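Local coordinates for protein techylectin-5A (Tachypleus tridentatus, PDB 1JC9) that agglutinates bacteria and human erythrocytes in horseshoe crab innate immunity by recognising acetyl groups, through a calcium-containing fibrinogen-related domain, at residues 191-194 with 198-201; 196-199 with 204-207. All coordinates share one frame; numbering follows the deposited sequence.

Contact 1 lies within the long loop between strand 176-178 and helix 206-210 of the fibrinogen-like domain, and contact 2 reaches from that loop onto the start of the helix. Coming from the N terminus, the chain passes through 191-194, turns, and comes back at 198-201, so contact 1 closes a tight loop with three residues between its segments. Contact 2 starts within that turn and closes a second loop, from 196-199 to 204-207, with four residues between its segments. The two loops overlap rather than nest, sharing D198 and H199, and one calcium ion serves both. D200 OD1 joins them further, in a probable hydrogen bond to C206 N (3.1 Å), which ties segment 198-201 to the helix start.

Contact 1: 191-194 with 198-201; sequences NFST and DHDT. With CA (calcium ion), chain C.
N191, F192 and S193 each make one hydrogen bond to H199, and together they grip its backbone and its ring. N191 ND2 gives a nearly straight bond to H199 O (2.9 Å, 174° at the hydrogen), with the acceptor lying in the plane of the amide. Between F192 O and H199 ND1 the distance is 3.0 Å; the ring presents its edge to the carbonyl, which is met almost end-on. This bond places the proton on ND1. S193 OG takes the third, from H199 N at 2.9 Å. The serine hydroxyl can do this because it stands beside its own backbone N, anti to the carbonyl carbon (chi1 -69°).

Packing is modest by comparison. N191 CB rests 3.6 Å from H199 CB, and the amide and imidazole planes are close to perpendicular. Water 1 bridges the segments as well, accepting from N191 N and donating to H199 O. Beyond them, H199 meets the ring of W109, while F192 packs edge-to-face on W215.

The metal lies on the far side of 198-201. D198 chelates calcium with both carboxylate oxygens, OD2 being the closer at 2.3 Å, and D200 adds OD2 at 2.4 Å, while its OD1 accepts from C206 N. D198 OD1 also accepts from D200 N (3.1 Å), forming an Asx turn. Water 2, a further ligand, donates to D200 O.

The chemistry thus divides around H199: three hydrogen bonds fix its backbone and ring between two aspartates, whose carboxylates the calcium probably keeps ionised.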
loop_
_atom_site.group_PDB
_atom_site.type_symbol
_atom_site.label_atom_id
_atom_site.label_comp_id
_atom_site.label_asym_id
_atom_site.label_seq_id
_atom_site.Cartn_x
_atom_site.Cartn_y
_atom_site.Cartn_z
ATOM N N ASN A 191 3.948 -2.848 -14.032
ATOM C CA ASN A 191 2.505 -3.068 -14.023
ATOM C C ASN A 191 2.130 -3.762 -12.726
ATOM O O ASN A 191 2.989 -4.280 -12.017
ATOM C CB ASN A 191 2.067 -3.983 -15.173
ATOM C CG ASN A 191 2.632 -3.563 -16.506
ATOM O OD1 ASN A 191 2.370 -2.452 -16.966
ATOM N ND2 ASN A 191 3.417 -4.459 -17.109
ATOM N N PHE A 192 0.840 -3.777 -12.424
ATOM C CA PHE A 192 0.360 -4.452 -11.235
ATOM C C PHE A 192 0.058 -5.880 -11.684
ATOM O O PHE A 192 -0.439 -6.083 -12.793
ATOM C CB PHE A 192 -0.928 -3.796 -10.740
ATOM C CG PHE A 192 -1.303 -4.182 -9.340
ATOM C CD1 PHE A 192 -0.677 -3.583 -8.249
ATOM C CD2 PHE A 192 -2.289 -5.140 -9.107
ATOM C CE1 PHE A 192 -1.025 -3.925 -6.945
ATOM C CE2 PHE A 192 -2.646 -5.491 -7.804
ATOM C CZ PHE A 192 -2.011 -4.881 -6.720
ATOM N N SER A 193 0.374 -6.867 -10.848
ATOM C CA SER A 193 0.089 -8.263 -11.184
ATOM C C SER A 193 -0.676 -8.943 -10.054
ATOM O O SER A 193 -0.557 -8.560 -8.890
ATOM C CB SER A 193 1.378 -9.051 -11.440
ATOM O OG SER A 193 2.030 -8.638 -12.626
ATOM N N THR A 194 -1.464 -9.952 -10.407
ATOM C CA THR A 194 -2.234 -10.717 -9.432
ATOM C C THR A 194 -2.154 -12.190 -9.823
ATOM O O THR A 194 -1.673 -12.523 -10.907
ATOM C CB THR A 194 -3.711 -10.276 -9.400
ATOM O OG1 THR A 194 -4.252 -10.317 -10.728
ATOM C CG2 THR A 194 -3.834 -8.858 -8.837
ATOM N N ASP A 198 -0.654 -12.188 -14.996
ATOM C CA ASP A 198 0.794 -11.996 -15.016
ATOM C C ASP A 198 1.204 -10.833 -15.915
ATOM O O ASP A 198 1.176 -10.949 -17.141
ATOM C CB ASP A 198 1.482 -13.270 -15.515
ATOM C CG ASP A 198 2.997 -13.192 -15.438
ATOM O OD1 ASP A 198 3.555 -12.081 -15.558
ATOM O OD2 ASP A 198 3.637 -14.250 -15.274
ATOM N N HIS A 199 1.601 -9.721 -15.303
ATOM C CA HIS A 199 2.030 -8.550 -16.053
ATOM C C HIS A 199 3.468 -8.177 -15.697
ATOM O O HIS A 199 3.932 -7.088 -16.035
ATOM C CB HIS A 199 1.105 -7.369 -15.748
ATOM C CG HIS A 199 -0.315 -7.585 -16.172
ATOM N ND1 HIS A 199 -1.388 -7.213 -15.391
ATOM C CD2 HIS A 199 -0.840 -8.114 -17.303
ATOM C CE1 HIS A 199 -2.512 -7.503 -16.022
ATOM N NE2 HIS A 199 -2.207 -8.050 -17.184
ATOM N N ASP A 200 4.174 -9.074 -15.015
ATOM C CA ASP A 200 5.548 -8.789 -14.614
ATOM C C ASP A 200 6.549 -8.996 -15.757
ATOM O O ASP A 200 6.161 -9.308 -16.885
ATOM C CB ASP A 200 5.928 -9.639 -13.392
ATOM C CG ASP A 200 5.930 -11.128 -13.684
ATOM O OD1 ASP A 200 5.292 -11.883 -12.920
ATOM O OD2 ASP A 200 6.581 -11.545 -14.668
ATOM N N THR A 201 7.833 -8.808 -15.470
ATOM C CA THR A 201 8.867 -8.962 -16.490
ATOM C C THR A 201 9.746 -10.178 -16.231
ATOM O O THR A 201 10.943 -10.166 -16.520
ATOM C CB THR A 201 9.770 -7.723 -16.553
ATOM O OG1 THR A 201 10.478 -7.584 -15.314
ATOM C CG2 THR A 201 8.941 -6.477 -16.805
HETATM CA CA CA C . 5.724 -13.434 -15.805
HETATM O O HOH W 1 5.779 -4.778 -15.161
HETATM O O HOH W 2 5.736 -11.937 -17.551
HETATM O O HOH W 3 5.508 -15.208 -17.691
#

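Contact 2: 196-199 with 204-207; sequences DKDH and THCA. With CA (calcium ion), chain C.
The backbones of 196-199 and 204-207 come nearest at D198 and H205, whose CA atoms are 5.9 Å apart, and no hydrogen bond joins the two segments. The first is irregular throughout; the second leads from loop into helix, with H205 at the N-cap position and C206 and A207 in the first turn. T204 points its CB away from 196-199 and contributes its carbonyl instead: T204 O binds calcium at 2.3 Å. D198 OD2 is a ligand of the same ion, which explains why D198 OD2 and T204 O can sit only 3.0 Å from each other.

Alongside this metal bridge, D198 CB sits over the centre of the H205 ring face. It is 3.9 Å from the ring centroid and only 6° off the normal, a CH-pi contact. With CG anti to the backbone N (chi1 -161°), the histidine ring swings back to cover the aspartate. D198 OD2 is over the same ring, 3.8 Å from H205 CG, and this nearby carboxylate may stabilise positive charge on the imidazole, although the calcium would weaken the effect.

Just beyond H205, C206 is held by its disulfide to C219, a residue of the acetyl-sugar pocket. H202 O and D200 complete the protein ligands of the calcium site, a loop-built site characteristic of fibrinogen-related domains, here set beside the sugar pocket.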
loop_
_atom_site.group_PDB
_atom_site.type_symbol
_atom_site.label_atom_id
_atom_site.label_comp_id
_atom_site.label_asym_id
_atom_site.label_seq_id
_atom_site.Cartn_x
_atom_site.Cartn_y
_atom_site.Cartn_z
ATOM N N ASP A 196 -4.177 -14.137 -11.014
ATOM C CA ASP A 196 -4.835 -14.459 -12.272
ATOM C C ASP A 196 -4.388 -13.604 -13.458
ATOM O O ASP A 196 -4.899 -13.760 -14.567
ATOM C CB ASP A 196 -6.359 -14.376 -12.100
ATOM C CG ASP A 196 -6.842 -12.976 -11.755
ATOM O OD1 ASP A 196 -6.169 -12.280 -10.969
ATOM O OD2 ASP A 196 -7.914 -12.577 -12.257
ATOM N N LYS A 197 -3.434 -12.704 -13.238
ATOM C CA LYS A 197 -2.951 -11.861 -14.326
ATOM C C LYS A 197 -1.476 -11.509 -14.199
ATOM O O LYS A 197 -1.099 -10.644 -13.411
ATOM C CB LYS A 197 -3.792 -10.583 -14.425
ATOM C CG LYS A 197 -5.227 -10.845 -14.842
ATOM C CD LYS A 197 -5.968 -9.572 -15.174
ATOM C CE LYS A 197 -7.376 -9.878 -15.665
ATOM N NZ LYS A 197 -8.143 -8.627 -15.962
ATOM N N ASP A 198 -0.654 -12.188 -14.996
ATOM C CA ASP A 198 0.794 -11.996 -15.016
ATOM C C ASP A 198 1.204 -10.833 -15.915
ATOM O O ASP A 198 1.176 -10.949 -17.141
ATOM C CB ASP A 198 1.482 -13.270 -15.515
ATOM C CG ASP A 198 2.997 -13.192 -15.438
ATOM O OD1 ASP A 198 3.555 -12.081 -15.558
ATOM O OD2 ASP A 198 3.637 -14.250 -15.274
ATOM N N HIS A 199 1.601 -9.721 -15.303
ATOM C CA HIS A 199 2.030 -8.550 -16.053
ATOM C C HIS A 199 3.468 -8.177 -15.697
ATOM O O HIS A 199 3.932 -7.088 -16.035
ATOM C CB HIS A 199 1.105 -7.369 -15.748
ATOM C CG HIS A 199 -0.315 -7.585 -16.172
ATOM N ND1 HIS A 199 -1.388 -7.213 -15.391
ATOM C CD2 HIS A 199 -0.840 -8.114 -17.303
ATOM C CE1 HIS A 199 -2.512 -7.503 -16.022
ATOM N NE2 HIS A 199 -2.207 -8.050 -17.184
ATOM N N THR A 204 8.596 -16.476 -15.021
ATOM C CA THR A 204 7.606 -17.106 -14.159
ATOM C C THR A 204 6.460 -16.160 -13.811
ATOM O O THR A 204 6.409 -15.023 -14.279
ATOM C CB THR A 204 8.244 -17.584 -12.845
ATOM O OG1 THR A 204 8.727 -16.452 -12.107
ATOM C CG2 THR A 204 9.402 -18.518 -13.135
ATOM N N HIS A 205 5.552 -16.656 -12.980
ATOM C CA HIS A 205 4.387 -15.910 -12.523
ATOM C C HIS A 205 4.720 -15.445 -11.104
ATOM O O HIS A 205 4.475 -16.159 -10.130
ATOM C CB HIS A 205 3.166 -16.839 -12.501
ATOM C CG HIS A 205 1.850 -16.124 -12.499
ATOM N ND1 HIS A 205 1.630 -14.961 -11.794
ATOM C CD2 HIS A 205 0.668 -16.439 -13.083
ATOM C CE1 HIS A 205 0.370 -14.591 -11.941
ATOM N NE2 HIS A 205 -0.236 -15.471 -12.719
ATOM N N CYS A 206 5.293 -14.251 -10.994
ATOM C CA CYS A 206 5.678 -13.701 -9.700
ATOM C C CYS A 206 4.569 -13.732 -8.647
ATOM O O CYS A 206 4.807 -14.116 -7.502
ATOM C CB CYS A 206 6.158 -12.258 -9.862
ATOM S SG CYS A 206 7.747 -12.013 -10.717
ATOM N N ALA A 207 3.364 -13.325 -9.034
ATOM C CA ALA A 207 2.233 -13.284 -8.110
ATOM C C ALA A 207 1.863 -14.645 -7.531
ATOM O O ALA A 207 1.484 -14.744 -6.362
ATOM C CB ALA A 207 1.018 -12.663 -8.800
HETATM CA CA CA C . 5.724 -13.434 -15.805
HETATM O O HOH W 3 5.508 -15.208 -17.691
HETATM O O HOH W 2 5.736 -11.937 -17.551
#